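Local coordinates for penicillin-binding protein 2B (Streptococcus pneumoniae, PDB 2WAD) that probably cross-links peptides between adjacent glycan strands of cell-wall peptidoglycan as part of the elongasome, and binds penicillin, at residues A[434-439]-A[445-450]; A[408-413]-A[423-428]; A[113-118]-A[177-182]; A[92-97]-A[120-125]. All blocks are in the same frame, centred on the assembly; numbering follows the deposited sequence.

Contact 1 of 4, residues A[434-439]-A[445-450]; sequences ITAVEA and NAYVVQ. Unlike the reference sequence in segment 434-439: Glu-438 (reference Gln). Unlike the reference sequence in segment 445-450: Ala-446 (reference Thr), Val-448 (reference Met).
Ala-439 and Tyr-447 bring the two backbones closest, with their CA atoms 6.2 Å apart. Segment 434-439 leaves a strand at Ile-434 and enters a helix at Ala-436; segment 445-450 is helical. One side chain, Tyr-447, makes nearly all of the contact. With CG anti to the backbone N (chi1 -164°), its ring reaches across to the start of the first helix. Ala-439 CB sits over one ring face, near the root of the ring, 3.4 Å from Tyr-447 CG. Further out, Ala-436 CB packs 3.3 Å from Tyr-447 OH. Ile-434 lies on the CD1/CE1 side, with its CG2 3.9 Å from Tyr-447 CD1. Ile-434 O is at the ring edge, near its plane, 3.7 Å from Tyr-447 CE1. The phenol hydroxyl itself is hydrogen-bonded to Gln-406 O, so the far end of the ring is fixed as well. Both segments belong to the transpeptidase domain. Asn-445 probably ends an SxN motif, and it hydrogen-bonds Lys-389 through OD1. Thr-435 and Glu-438 form a capping box at the first helix. Glu-438 N donates to Thr-435 OG1 at 3.3 Å, and Thr-435 N donates to Glu-438 OE1 at 3.1 Å. The latter N-H arrives from above the carboxylate plane. On the other helix, Gln-450 NE2 and Gln-450 N reach Ala-446 O from opposite faces of its carbonyl plane.

Contact 2 of 4, residues A[408-413]-A[423-428]; sequences LTDQPI and SWYKLA. Unlike the reference sequence in segment 408-413: Pro-412 (reference Ser). Unlike the reference sequence in segment 423-428: Lys-426 (reference Thr), Leu-427 (reference Gln).
Asp-410 OD2 is gripped by two hydroxyls, those of Tyr-425 and Ser-444. The bond donated by Tyr-425 OH to Asp-410 OD2 is short, 2.6 Å, and comes in from above the carboxylate plane, 36° out of it. Asp-410 ends strand 408-410, which pairs antiparallel with strand 432-434. Tyr-425 belongs to the loop between these strands, in the transpeptidase domain. The contact therefore ties the loop back to the strand it leaves. Residues 423-426 form a type I beta turn, and a type II' turn follows from Tyr-425 to Ala-428. The Tyr-425 chi1 of 41° directs the ring and its hydroxyl to Asp-410. Ser-423 CB covers one ring face, off-centre, while the carboxylate meets the hydroxyl end, its plane 43° from that of the ring. A water lies 2.6 Å from Asp-410 OD1, to which it donates, and 2.6 Å from Ser-423 OG. Ser-423 OG also bonds Asn-445 N, which links the loop to the start of helix 445-455. The Ser-423 side chain lies about 8 Å from that of Ser-386, the probable acyl-ester serine. On the surface the two segments meet more loosely, with Pro-412 CG 4.3 Å from Leu-427 CD2.

Contact 3 of 4, residues A[113-118]-A[177-182]; sequences ERQLAD and LFSQLN
The carboxylate of Asp-118 and the amide of Asn-182 come near each other with their planes almost perpendicular, 84° apart. Asp-118 OD2 and Asn-182 ND2 are 4.0 Å apart, too far for a direct bond. A water fills the step: it donates to Asp-118 OD2 at 2.8 Å and accepts from Asn-182 ND2 at 3.2 Å. The guanidinium of Arg-114 has Asp-118 OD2 at its edge, in plane, where Arg-114 NE makes a weak hydrogen bond to it. The two groups form a salt bridge one helical turn apart, with Arg-114 NE 3.3 Å from Asp-118 OD1. Arg-114 NH1 has a second acidic partner in Asp-158, so the arginine probably offsets both acids.

Here helix 113-121 crosses helix 169-182 at a right angle, within the penicillin-binding protein dimerisation domain. The short axes pass 10.1 Å apart, and Gln-115 and Ser-179 have the nearest CA atoms. A second water bridges the helices here, donating to both Gln-115 O and Ser-179 OG. The extended Gln-115 side chain runs past Ser-179, its CB 3.8 Å from Ser-179 OG. Its own amide oxygen turns back to Thr-112 N, while Ser-179 OG is also bonded to Ile-175 O. Phe-178 CE2 lies 4.4 Å from Asp-118 C. The Phe-178 ring also packs on Leu-93 and Lys-94 of helix 90-100.

Contact 4 of 4, residues A[92-97]-A[120-125]; sequences DLKEIA and YLADPE. Unlike the reference sequence in segment 92-97: Ile-96 (reference Thr).
Lys-94 and Ala-122 mark the nearest approach of the backbones, with CA atoms 8.2 Å apart, and the Lys-94 side chain spans the gap. Segment 92-97 is part of helix 90-100. Segment 120-125 holds the end of helix 113-121, a short bend and the start of helix 124-131. The contact thus sets one helix against the joint of a helix pair in the penicillin-binding protein dimerisation domain, away from the annotated sites. The Lys-94 chain is extended as far as CD, which places that carbon at the Ala-122 methyl. The turn at chi3 (-55°) then brings NZ back beside it. Lys-94 CD is 4.1 Å from Ala-122 CB, and Lys-94 NZ is 4.2 Å from the same carbon. These are van der Waals distances, and the patch is small. Ala-122 itself is buried and directs its methyl toward helix 90-100. Nearer its root the lysine chain also packs on Phe-178 of helix 169-182.

The ammonium end lies near Asp-123 without bonding it. Lys-94 NZ is 4.2 Å from Asp-123 N and 5.4 Å from Asp-123 OD2. At that range the opposite charges probably attract weakly, but they form no salt bridge. The Asp-123 carboxylate has another task. Asp-123 is the N-cap of helix 124-131, with Pro-124 as the first helical residue. Asp-123 OD1 accepts from Glu-125 N at 3.2 Å; the bond is bent, with an N-H...O angle of 135°, and meets OD1 on its anti side, 34° out of the carboxylate plane.

From the N terminus, contact 4 closes the loop from helix 90-100 to the bend at 120-125. Contact 3 opens inside that loop, at 113-118, but closes beyond it at 177-182, so the two cross. They share helix 113-121, joining helices 90-100, 113-121 and 169-182 of the dimerisation domain. Contacts 2 and 1 follow in series in the transpeptidase domain. Contact 2 closes a loop within the connection from strand 408-410 to strand 432-434; contact 1 closes the short turn between helices 436-442 and 445-455. Contacts 1 and 2 also touch through Gln-450 and Thr-409. The two pairs lie on opposite sides of the chain's centre, about 73 to 87 Å between contact centres.

Contact 1 of 4, residues A[434-439]-A[445-450]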
loop_
_atom_site.group_PDB
_atom_site.type_symbol
_atom_site.label_atom_id
_atom_site.label_comp_id
_atom_site.label_asym_id
_atom_site.label_seq_id
_atom_site.Cartn_x
_atom_site.Cartn_y
_atom_site.Cartn_z
ATOM N N ILE A 434 -8.437 35.701 -23.249
ATOM C CA ILE A 434 -8.125 35.027 -21.992
ATOM C C ILE A 434 -6.637 34.627 -21.963
ATOM O O ILE A 434 -6.125 34.018 -22.900
ATOM C CB ILE A 434 -9.097 33.819 -21.777
ATOM C CG1 ILE A 434 -9.080 33.361 -20.329
ATOM C CG2 ILE A 434 -8.787 32.627 -22.688
ATOM C CD1 ILE A 434 -10.152 32.314 -20.011
ATOM N N THR A 435 -5.933 35.012 -20.902
ATOM C CA THR A 435 -4.554 34.601 -20.654
ATOM C C THR A 435 -4.475 33.228 -19.985
ATOM O O THR A 435 -5.486 32.598 -19.674
ATOM C CB THR A 435 -3.826 35.589 -19.718
ATOM O OG1 THR A 435 -4.432 35.569 -18.413
ATOM C CG2 THR A 435 -3.797 37.023 -20.293
ATOM N N ALA A 436 -3.255 32.752 -19.758
ATOM C CA ALA A 436 -3.089 31.406 -19.207
ATOM C C ALA A 436 -3.545 31.407 -17.739
ATOM O O ALA A 436 -4.216 30.479 -17.280
ATOM C CB ALA A 436 -1.649 30.944 -19.361
ATOM N N VAL A 437 -3.225 32.488 -17.039
ATOM C CA VAL A 437 -3.623 32.693 -15.644
ATOM C C VAL A 437 -5.150 32.663 -15.522
ATOM O O VAL A 437 -5.677 32.007 -14.631
ATOM C CB VAL A 437 -3.091 34.039 -15.123
ATOM C CG1 VAL A 437 -3.608 34.340 -13.706
ATOM C CG2 VAL A 437 -1.550 34.107 -15.178
ATOM N N GLU A 438 -5.840 33.329 -16.456
ATOM C CA GLU A 438 -7.286 33.492 -16.439
ATOM C C GLU A 438 -7.973 32.217 -16.886
ATOM O O GLU A 438 -9.046 31.875 -16.369
ATOM C CB GLU A 438 -7.734 34.650 -17.364
ATOM C CG GLU A 438 -7.505 36.081 -16.806
ATOM C CD GLU A 438 -7.490 37.150 -17.920
ATOM O OE1 GLU A 438 -7.690 36.801 -19.101
ATOM O OE2 GLU A 438 -7.267 38.341 -17.632
ATOM N N ALA A 439 -7.361 31.537 -17.859
ATOM C CA ALA A 439 -7.774 30.184 -18.193
ATOM C C ALA A 439 -7.862 29.272 -16.973
ATOM O O ALA A 439 -8.792 28.485 -16.834
ATOM C CB ALA A 439 -6.867 29.563 -19.263
ATOM N N ASN A 445 -12.313 25.604 -20.833
ATOM C CA ASN A 445 -12.017 24.513 -21.763
ATOM C C ASN A 445 -11.437 24.998 -23.104
ATOM O O ASN A 445 -10.655 24.278 -23.721
ATOM C CB ASN A 445 -13.248 23.642 -22.034
ATOM C CG ASN A 445 -13.586 22.691 -20.890
ATOM O OD1 ASN A 445 -12.752 22.342 -20.044
ATOM N ND2 ASN A 445 -14.830 22.226 -20.890
ATOM N N ALA A 446 -11.812 26.193 -23.563
ATOM C CA ALA A 446 -11.336 26.693 -24.860
ATOM C C ALA A 446 -9.817 26.793 -24.887
ATOM O O ALA A 446 -9.187 26.517 -25.917
ATOM C CB ALA A 446 -11.932 28.052 -25.205
ATOM N N TYR A 447 -9.242 27.220 -23.768
ATOM C CA TYR A 447 -7.788 27.446 -23.730
ATOM C C TYR A 447 -7.006 26.123 -23.887
ATOM O O TYR A 447 -6.002 26.074 -24.626
ATOM C CB TYR A 447 -7.386 28.156 -22.431
ATOM C CG TYR A 447 -5.997 28.776 -22.456
ATOM C CD1 TYR A 447 -5.816 30.080 -22.889
ATOM C CD2 TYR A 447 -4.869 28.053 -22.075
ATOM C CE1 TYR A 447 -4.556 30.657 -22.937
ATOM C CE2 TYR A 447 -3.596 28.616 -22.133
ATOM C CZ TYR A 447 -3.459 29.917 -22.561
ATOM O OH TYR A 447 -2.223 30.511 -22.631
ATOM N N VAL A 448 -7.469 25.062 -23.211
ATOM C CA VAL A 448 -6.745 23.804 -23.166
ATOM C C VAL A 448 -7.011 22.933 -24.390
ATOM O O VAL A 448 -6.172 22.124 -24.756
ATOM C CB VAL A 448 -7.009 22.968 -21.886
ATOM C CG1 VAL A 448 -6.322 23.595 -20.663
ATOM C CG2 VAL A 448 -8.496 22.731 -21.656
ATOM N N VAL A 449 -8.190 23.065 -24.985
ATOM C CA VAL A 449 -8.518 22.377 -26.220
ATOM C C VAL A 449 -7.729 22.970 -27.405
ATOM O O VAL A 449 -7.193 22.236 -28.236
ATOM C CB VAL A 449 -10.039 22.392 -26.485
ATOM C CG1 VAL A 449 -10.327 21.901 -27.887
ATOM C CG2 VAL A 449 -10.758 21.474 -25.498
ATOM N N GLN A 450 -7.635 24.289 -27.479
ATOM C CA GLN A 450 -6.759 24.943 -28.449
ATOM C C GLN A 450 -5.290 24.596 -28.223
ATOM O O GLN A 450 -4.584 24.295 -29.163
ATOM C CB GLN A 450 -6.972 26.465 -28.441
ATOM C CG GLN A 450 -8.253 26.897 -29.132
ATOM C CD GLN A 450 -8.517 28.397 -29.038
ATOM O OE1 GLN A 450 -8.378 29.116 -30.030
ATOM N NE2 GLN A 450 -8.938 28.870 -27.861
#

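Contact 2 of 4, residues A[408-413]-A[423-428]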
loop_
_atom_site.group_PDB
_atom_site.type_symbol
_atom_site.label_atom_id
_atom_site.label_comp_id
_atom_site.label_asym_id
_atom_site.label_seq_id
_atom_site.Cartn_x
_atom_site.Cartn_y
_atom_site.Cartn_z
ATOM N N LEU A 408 -5.400 33.731 -25.712
ATOM C CA LEU A 408 -6.114 33.027 -26.752
ATOM C C LEU A 408 -7.550 33.540 -26.666
ATOM O O LEU A 408 -7.910 34.245 -25.720
ATOM C CB LEU A 408 -6.068 31.504 -26.527
ATOM C CG LEU A 408 -4.753 30.712 -26.604
ATOM C CD1 LEU A 408 -4.960 29.203 -26.358
ATOM C CD2 LEU A 408 -4.066 30.890 -27.920
ATOM N N THR A 409 -8.368 33.193 -27.648
ATOM C CA THR A 409 -9.774 33.541 -27.596
ATOM C C THR A 409 -10.527 32.373 -26.961
ATOM O O THR A 409 -10.478 31.233 -27.439
ATOM C CB THR A 409 -10.334 33.812 -29.012
ATOM O OG1 THR A 409 -9.553 34.843 -29.625
ATOM C CG2 THR A 409 -11.810 34.239 -28.970
ATOM N N ASP A 410 -11.234 32.679 -25.884
ATOM C CA ASP A 410 -12.227 31.761 -25.356
ATOM C C ASP A 410 -13.450 31.855 -26.267
ATOM O O ASP A 410 -14.063 32.919 -26.386
ATOM C CB ASP A 410 -12.583 32.148 -23.919
ATOM C CG ASP A 410 -13.340 31.060 -23.201
ATOM O OD1 ASP A 410 -14.429 30.653 -23.661
ATOM O OD2 ASP A 410 -12.819 30.591 -22.168
ATOM N N GLN A 411 -13.771 30.737 -26.916
ATOM C CA GLN A 411 -14.897 30.602 -27.844
ATOM C C GLN A 411 -15.288 29.126 -27.839
ATOM O O GLN A 411 -14.485 28.271 -27.436
ATOM C CB GLN A 411 -14.453 31.006 -29.261
ATOM C CG GLN A 411 -13.177 30.265 -29.678
ATOM C CD GLN A 411 -12.543 30.805 -30.947
ATOM O OE1 GLN A 411 -13.247 31.149 -31.890
ATOM N NE2 GLN A 411 -11.210 30.885 -30.974
ATOM N N PRO A 412 -16.519 28.811 -28.271
ATOM C CA PRO A 412 -16.850 27.394 -28.407
ATOM C C PRO A 412 -15.896 26.789 -29.435
ATOM O O PRO A 412 -15.486 27.486 -30.347
ATOM C CB PRO A 412 -18.283 27.383 -28.954
ATOM C CG PRO A 412 -18.801 28.812 -28.831
ATOM C CD PRO A 412 -17.600 29.710 -28.713
ATOM N N ILE A 413 -15.549 25.514 -29.296
ATOM C CA ILE A 413 -14.586 24.906 -30.184
ATOM C C ILE A 413 -15.388 23.959 -31.044
ATOM O O ILE A 413 -16.055 23.078 -30.525
ATOM C CB ILE A 413 -13.535 24.073 -29.429
ATOM C CG1 ILE A 413 -12.749 24.920 -28.418
ATOM C CG2 ILE A 413 -12.694 23.252 -30.401
ATOM C CD1 ILE A 413 -12.228 26.234 -28.928
ATOM N N SER A 423 -17.414 25.769 -22.090
ATOM C CA SER A 423 -16.989 25.733 -20.697
ATOM C C SER A 423 -18.249 25.774 -19.832
ATOM O O SER A 423 -19.353 25.811 -20.368
ATOM C CB SER A 423 -16.082 26.927 -20.392
ATOM O OG SER A 423 -14.837 26.777 -21.059
ATOM N N TRP A 424 -18.094 25.772 -18.515
ATOM C CA TRP A 424 -19.243 25.778 -17.609
ATOM C C TRP A 424 -20.135 27.008 -17.819
ATOM O O TRP A 424 -21.333 26.944 -17.602
ATOM C CB TRP A 424 -18.782 25.680 -16.149
ATOM C CG TRP A 424 -18.004 26.865 -15.627
ATOM C CD1 TRP A 424 -16.637 27.024 -15.623
ATOM C CD2 TRP A 424 -18.539 28.027 -14.977
ATOM N NE1 TRP A 424 -16.296 28.205 -15.002
ATOM C CE2 TRP A 424 -17.447 28.847 -14.613
ATOM C CE3 TRP A 424 -19.836 28.458 -14.674
ATOM C CZ2 TRP A 424 -17.618 30.066 -13.956
ATOM C CZ3 TRP A 424 -19.995 29.682 -14.014
ATOM C CH2 TRP A 424 -18.891 30.464 -13.664
ATOM N N TYR A 425 -19.552 28.105 -18.285
ATOM C CA TYR A 425 -20.286 29.349 -18.512
ATOM C C TYR A 425 -20.908 29.537 -19.911
ATOM O O TYR A 425 -21.512 30.568 -20.182
ATOM C CB TYR A 425 -19.366 30.530 -18.185
ATOM C CG TYR A 425 -17.923 30.410 -18.646
ATOM C CD1 TYR A 425 -16.918 30.031 -17.755
ATOM C CD2 TYR A 425 -17.558 30.713 -19.954
ATOM C CE1 TYR A 425 -15.593 29.938 -18.147
ATOM C CE2 TYR A 425 -16.230 30.629 -20.367
ATOM C CZ TYR A 425 -15.250 30.254 -19.459
ATOM O OH TYR A 425 -13.927 30.186 -19.862
ATOM N N LYS A 426 -20.741 28.549 -20.790
ATOM C CA LYS A 426 -21.379 28.521 -22.114
ATOM C C LYS A 426 -21.233 29.824 -22.898
ATOM O O LYS A 426 -20.127 30.274 -23.183
ATOM C CB LYS A 426 -22.872 28.147 -22.022
ATOM C CG LYS A 426 -23.205 26.993 -21.092
ATOM C CD LYS A 426 -22.617 25.717 -21.662
ATOM C CE LYS A 426 -22.957 24.484 -20.839
ATOM N NZ LYS A 426 -22.196 23.313 -21.364
ATOM N N LEU A 427 -22.377 30.424 -23.221
ATOM C CA LEU A 427 -22.477 31.567 -24.118
ATOM C C LEU A 427 -22.619 32.877 -23.341
ATOM O O LEU A 427 -22.603 33.978 -23.917
ATOM C CB LEU A 427 -23.662 31.337 -25.071
ATOM C CG LEU A 427 -23.491 30.073 -25.927
ATOM C CD1 LEU A 427 -24.762 29.544 -26.619
ATOM C CD2 LEU A 427 -22.368 30.344 -26.944
ATOM N N ALA A 428 -22.699 32.756 -22.019
ATOM C CA ALA A 428 -23.039 33.876 -21.146
ATOM C C ALA A 428 -22.210 35.151 -21.322
ATOM O O ALA A 428 -22.745 36.254 -21.202
ATOM C CB ALA A 428 -23.068 33.429 -19.664
HETATM O O HOH W 1 -14.841 28.130 -23.244
#

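Contact 3 of 4, residues A[113-118]-A[177-182]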
loop_
_atom_site.group_PDB
_atom_site.type_symbol
_atom_site.label_atom_id
_atom_site.label_comp_id
_atom_site.label_asym_id
_atom_site.label_seq_id
_atom_site.Cartn_x
_atom_site.Cartn_y
_atom_site.Cartn_z
ATOM N N GLU A 113 -1.178 -36.524 1.995
ATOM C CA GLU A 113 -0.812 -37.899 1.675
ATOM C C GLU A 113 0.681 -38.170 1.826
ATOM O O GLU A 113 1.079 -39.305 2.081
ATOM C CB GLU A 113 -1.322 -38.324 0.295
ATOM C CG GLU A 113 -2.837 -38.247 0.138
ATOM C CD GLU A 113 -3.284 -36.911 -0.448
ATOM O OE1 GLU A 113 -2.461 -35.965 -0.498
ATOM O OE2 GLU A 113 -4.461 -36.811 -0.866
ATOM N N ARG A 114 1.499 -37.130 1.668
ATOM C CA ARG A 114 2.931 -37.243 1.934
ATOM C C ARG A 114 3.169 -37.471 3.434
ATOM O O ARG A 114 4.001 -38.295 3.823
ATOM C CB ARG A 114 3.685 -36.025 1.398
ATOM C CG ARG A 114 5.120 -35.851 1.892
ATOM C CD ARG A 114 6.086 -36.930 1.391
ATOM N NE ARG A 114 7.413 -36.765 1.992
ATOM C CZ ARG A 114 8.565 -36.683 1.328
ATOM N NH1 ARG A 114 8.598 -36.782 0.004
ATOM N NH2 ARG A 114 9.700 -36.519 2.000
ATOM N N GLN A 115 2.417 -36.770 4.278
ATOM C CA GLN A 115 2.433 -37.056 5.714
ATOM C C GLN A 115 2.009 -38.490 6.021
ATOM O O GLN A 115 2.609 -39.153 6.873
ATOM C CB GLN A 115 1.584 -36.044 6.487
ATOM C CG GLN A 115 2.165 -34.641 6.428
ATOM C CD GLN A 115 1.218 -33.575 6.949
ATOM O OE1 GLN A 115 0.033 -33.823 7.168
ATOM N NE2 GLN A 115 1.745 -32.373 7.142
ATOM N N LEU A 116 1.002 -38.985 5.308
ATOM C CA LEU A 116 0.555 -40.364 5.501
ATOM C C LEU A 116 1.581 -41.402 5.024
ATOM O O LEU A 116 1.674 -42.495 5.573
ATOM C CB LEU A 116 -0.807 -40.587 4.843
ATOM C CG LEU A 116 -2.030 -40.001 5.556
ATOM C CD1 LEU A 116 -3.161 -39.733 4.563
ATOM C CD2 LEU A 116 -2.482 -40.962 6.651
ATOM N N ALA A 117 2.360 -41.058 4.006
ATOM C CA ALA A 117 3.362 -41.974 3.469
ATOM C C ALA A 117 4.609 -41.979 4.351
ATOM O O ALA A 117 5.244 -43.018 4.545
ATOM C CB ALA A 117 3.715 -41.595 2.044
ATOM N N ASP A 118 4.933 -40.804 4.882
ATOM C CA ASP A 118 5.998 -40.633 5.858
ATOM C C ASP A 118 5.784 -41.482 7.104
ATOM O O ASP A 118 6.643 -42.291 7.461
ATOM C CB ASP A 118 6.133 -39.162 6.236
ATOM C CG ASP A 118 6.965 -38.383 5.239
ATOM O OD1 ASP A 118 7.577 -39.002 4.345
ATOM O OD2 ASP A 118 7.023 -37.148 5.366
ATOM N N LEU A 177 0.641 -35.549 15.127
ATOM C CA LEU A 177 1.733 -35.160 16.015
ATOM C C LEU A 177 3.120 -35.482 15.456
ATOM O O LEU A 177 3.976 -34.594 15.400
ATOM C CB LEU A 177 1.546 -35.768 17.411
ATOM C CG LEU A 177 0.481 -35.036 18.248
ATOM C CD1 LEU A 177 0.133 -35.787 19.523
ATOM C CD2 LEU A 177 0.786 -33.560 18.550
ATOM N N PHE A 178 3.334 -36.735 15.052
ATOM C CA PHE A 178 4.515 -37.131 14.279
ATOM C C PHE A 178 4.892 -36.129 13.171
ATOM O O PHE A 178 6.027 -35.638 13.133
ATOM C CB PHE A 178 4.262 -38.509 13.684
ATOM C CG PHE A 178 5.389 -39.029 12.846
ATOM C CD1 PHE A 178 6.305 -39.911 13.384
ATOM C CD2 PHE A 178 5.514 -38.667 11.514
ATOM C CE1 PHE A 178 7.342 -40.410 12.623
ATOM C CE2 PHE A 178 6.548 -39.173 10.740
ATOM C CZ PHE A 178 7.470 -40.044 11.303
ATOM N N SER A 179 3.939 -35.799 12.295
ATOM C CA SER A 179 4.209 -34.882 11.183
ATOM C C SER A 179 4.832 -33.582 11.704
ATOM O O SER A 179 5.821 -33.077 11.167
ATOM C CB SER A 179 2.943 -34.607 10.354
ATOM O OG SER A 179 2.160 -35.783 10.198
ATOM N N GLN A 180 4.257 -33.046 12.774
ATOM C CA GLN A 180 4.798 -31.859 13.426
ATOM C C GLN A 180 6.253 -32.061 13.866
ATOM O O GLN A 180 7.095 -31.209 13.600
ATOM C CB GLN A 180 3.936 -31.515 14.642
ATOM C CG GLN A 180 2.487 -31.191 14.323
ATOM C CD GLN A 180 2.348 -29.813 13.739
ATOM O OE1 GLN A 180 2.743 -28.820 14.356
ATOM N NE2 GLN A 180 1.802 -29.741 12.531
ATOM N N LEU A 181 6.552 -33.167 14.552
ATOM C CA LEU A 181 7.918 -33.418 15.021
ATOM C C LEU A 181 8.892 -33.628 13.859
ATOM O O LEU A 181 9.978 -33.036 13.829
ATOM C CB LEU A 181 7.979 -34.597 16.002
ATOM C CG LEU A 181 7.022 -34.571 17.199
ATOM C CD1 LEU A 181 6.957 -35.928 17.829
ATOM C CD2 LEU A 181 7.390 -33.508 18.223
ATOM N N ASN A 182 8.496 -34.472 12.910
ATOM C CA ASN A 182 9.296 -34.745 11.716
ATOM C C ASN A 182 9.668 -33.501 10.913
ATOM O O ASN A 182 10.731 -33.454 10.303
ATOM C CB ASN A 182 8.580 -35.731 10.795
ATOM C CG ASN A 182 9.540 -36.591 10.016
ATOM O OD1 ASN A 182 10.582 -36.999 10.531
ATOM N ND2 ASN A 182 9.187 -36.896 8.776
HETATM O O HOH W 2 4.129 -37.607 8.790
HETATM O O HOH W 3 6.131 -36.418 7.875
#

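Contact 4 of 4, residues A[92-97]-A[120-125]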
loop_
_atom_site.group_PDB
_atom_site.type_symbol
_atom_site.label_atom_id
_atom_site.label_comp_id
_atom_site.label_asym_id
_atom_site.label_seq_id
_atom_site.Cartn_x
_atom_site.Cartn_y
_atom_site.Cartn_z
ATOM N N ASP A 92 11.709 -43.408 17.134
ATOM C CA ASP A 92 11.840 -42.504 18.278
ATOM C C ASP A 92 10.842 -41.330 18.181
ATOM O O ASP A 92 10.324 -40.837 19.192
ATOM C CB ASP A 92 13.277 -41.971 18.413
ATOM C CG ASP A 92 14.323 -43.075 18.588
ATOM O OD1 ASP A 92 14.004 -44.168 19.087
ATOM O OD2 ASP A 92 15.496 -42.857 18.217
ATOM N N LEU A 93 10.544 -40.876 16.971
ATOM C CA LEU A 93 9.547 -39.811 16.823
ATOM C C LEU A 93 8.112 -40.244 17.145
ATOM O O LEU A 93 7.352 -39.503 17.773
ATOM C CB LEU A 93 9.622 -39.165 15.438
ATOM C CG LEU A 93 10.423 -37.863 15.261
ATOM C CD1 LEU A 93 11.479 -37.637 16.319
ATOM C CD2 LEU A 93 11.037 -37.745 13.863
ATOM N N LYS A 94 7.743 -41.436 16.692
ATOM C CA LYS A 94 6.428 -41.994 16.945
ATOM C C LYS A 94 6.235 -42.235 18.442
ATOM O O LYS A 94 5.151 -41.978 18.953
ATOM C CB LYS A 94 6.250 -43.309 16.177
ATOM C CG LYS A 94 6.058 -43.122 14.679
ATOM C CD LYS A 94 5.487 -44.385 14.053
ATOM C CE LYS A 94 6.351 -45.583 14.365
ATOM N NZ LYS A 94 6.051 -46.742 13.485
ATOM N N GLU A 95 7.267 -42.716 19.139
ATOM C CA GLU A 95 7.176 -42.904 20.589
ATOM C C GLU A 95 6.971 -41.587 21.327
ATOM O O GLU A 95 6.189 -41.533 22.276
ATOM C CB GLU A 95 8.384 -43.643 21.176
ATOM C CG GLU A 95 8.728 -44.986 20.541
ATOM C CD GLU A 95 7.676 -46.063 20.754
ATOM O OE1 GLU A 95 6.998 -46.049 21.797
ATOM O OE2 GLU A 95 7.540 -46.949 19.882
ATOM N N ILE A 96 7.643 -40.525 20.884
ATOM C CA ILE A 96 7.449 -39.202 21.461
ATOM C C ILE A 96 6.060 -38.611 21.157
ATOM O O ILE A 96 5.448 -37.954 22.022
ATOM C CB ILE A 96 8.578 -38.252 21.034
ATOM C CG1 ILE A 96 9.887 -38.686 21.683
ATOM C CG2 ILE A 96 8.266 -36.784 21.362
ATOM C CD1 ILE A 96 11.082 -37.982 21.056
ATOM N N ALA A 97 5.567 -38.848 19.942
ATOM C CA ALA A 97 4.267 -38.306 19.527
ATOM C C ALA A 97 3.160 -38.866 20.409
ATOM O O ALA A 97 2.341 -38.105 20.896
ATOM C CB ALA A 97 3.976 -38.634 18.072
ATOM N N TYR A 120 3.812 -43.967 7.454
ATOM C CA TYR A 120 3.727 -45.375 7.074
ATOM C C TYR A 120 5.113 -45.998 6.903
ATOM O O TYR A 120 5.350 -47.144 7.298
ATOM C CB TYR A 120 2.894 -45.514 5.794
ATOM C CG TYR A 120 2.851 -46.918 5.241
ATOM C CD1 TYR A 120 2.156 -47.924 5.900
ATOM C CD2 TYR A 120 3.512 -47.241 4.058
ATOM C CE1 TYR A 120 2.124 -49.213 5.406
ATOM C CE2 TYR A 120 3.488 -48.537 3.556
ATOM C CZ TYR A 120 2.791 -49.508 4.231
ATOM O OH TYR A 120 2.767 -50.786 3.732
ATOM N N LEU A 121 6.021 -45.226 6.309
ATOM C CA LEU A 121 7.377 -45.686 6.041
ATOM C C LEU A 121 8.250 -45.686 7.296
ATOM O O LEU A 121 9.332 -46.272 7.314
ATOM C CB LEU A 121 8.026 -44.827 4.952
ATOM C CG LEU A 121 7.390 -44.825 3.559
ATOM C CD1 LEU A 121 8.182 -43.934 2.631
ATOM C CD2 LEU A 121 7.257 -46.234 2.992
ATOM N N ALA A 122 7.761 -45.035 8.345
ATOM C CA ALA A 122 8.475 -44.929 9.606
ATOM C C ALA A 122 8.868 -46.279 10.180
ATOM O O ALA A 122 9.854 -46.375 10.900
ATOM C CB ALA A 122 7.644 -44.158 10.614
ATOM N N ASP A 123 8.094 -47.319 9.897
ATOM C CA ASP A 123 8.488 -48.648 10.334
ATOM C C ASP A 123 9.687 -49.100 9.494
ATOM O O ASP A 123 9.591 -49.150 8.272
ATOM C CB ASP A 123 7.311 -49.616 10.203
ATOM C CG ASP A 123 7.578 -50.956 10.861
ATOM O OD1 ASP A 123 8.759 -51.357 10.920
ATOM O OD2 ASP A 123 6.616 -51.623 11.309
ATOM N N PRO A 124 10.824 -49.410 10.140
ATOM C CA PRO A 124 12.068 -49.806 9.454
ATOM C C PRO A 124 11.904 -50.964 8.469
ATOM O O PRO A 124 12.411 -50.901 7.343
ATOM C CB PRO A 124 12.988 -50.245 10.602
ATOM C CG PRO A 124 12.455 -49.550 11.817
ATOM C CD PRO A 124 10.973 -49.410 11.608
ATOM N N GLU A 125 11.214 -52.010 8.911
ATOM C CA GLU A 125 10.933 -53.186 8.098
ATOM C C GLU A 125 10.079 -52.772 6.902
ATOM O O GLU A 125 10.453 -53.030 5.756
ATOM C CB GLU A 125 10.218 -54.230 8.958
ATOM C CG GLU A 125 9.945 -55.593 8.325
ATOM C CD GLU A 125 8.813 -56.337 9.041
ATOM O OE1 GLU A 125 7.760 -55.708 9.312
ATOM O OE2 GLU A 125 8.963 -57.547 9.337
#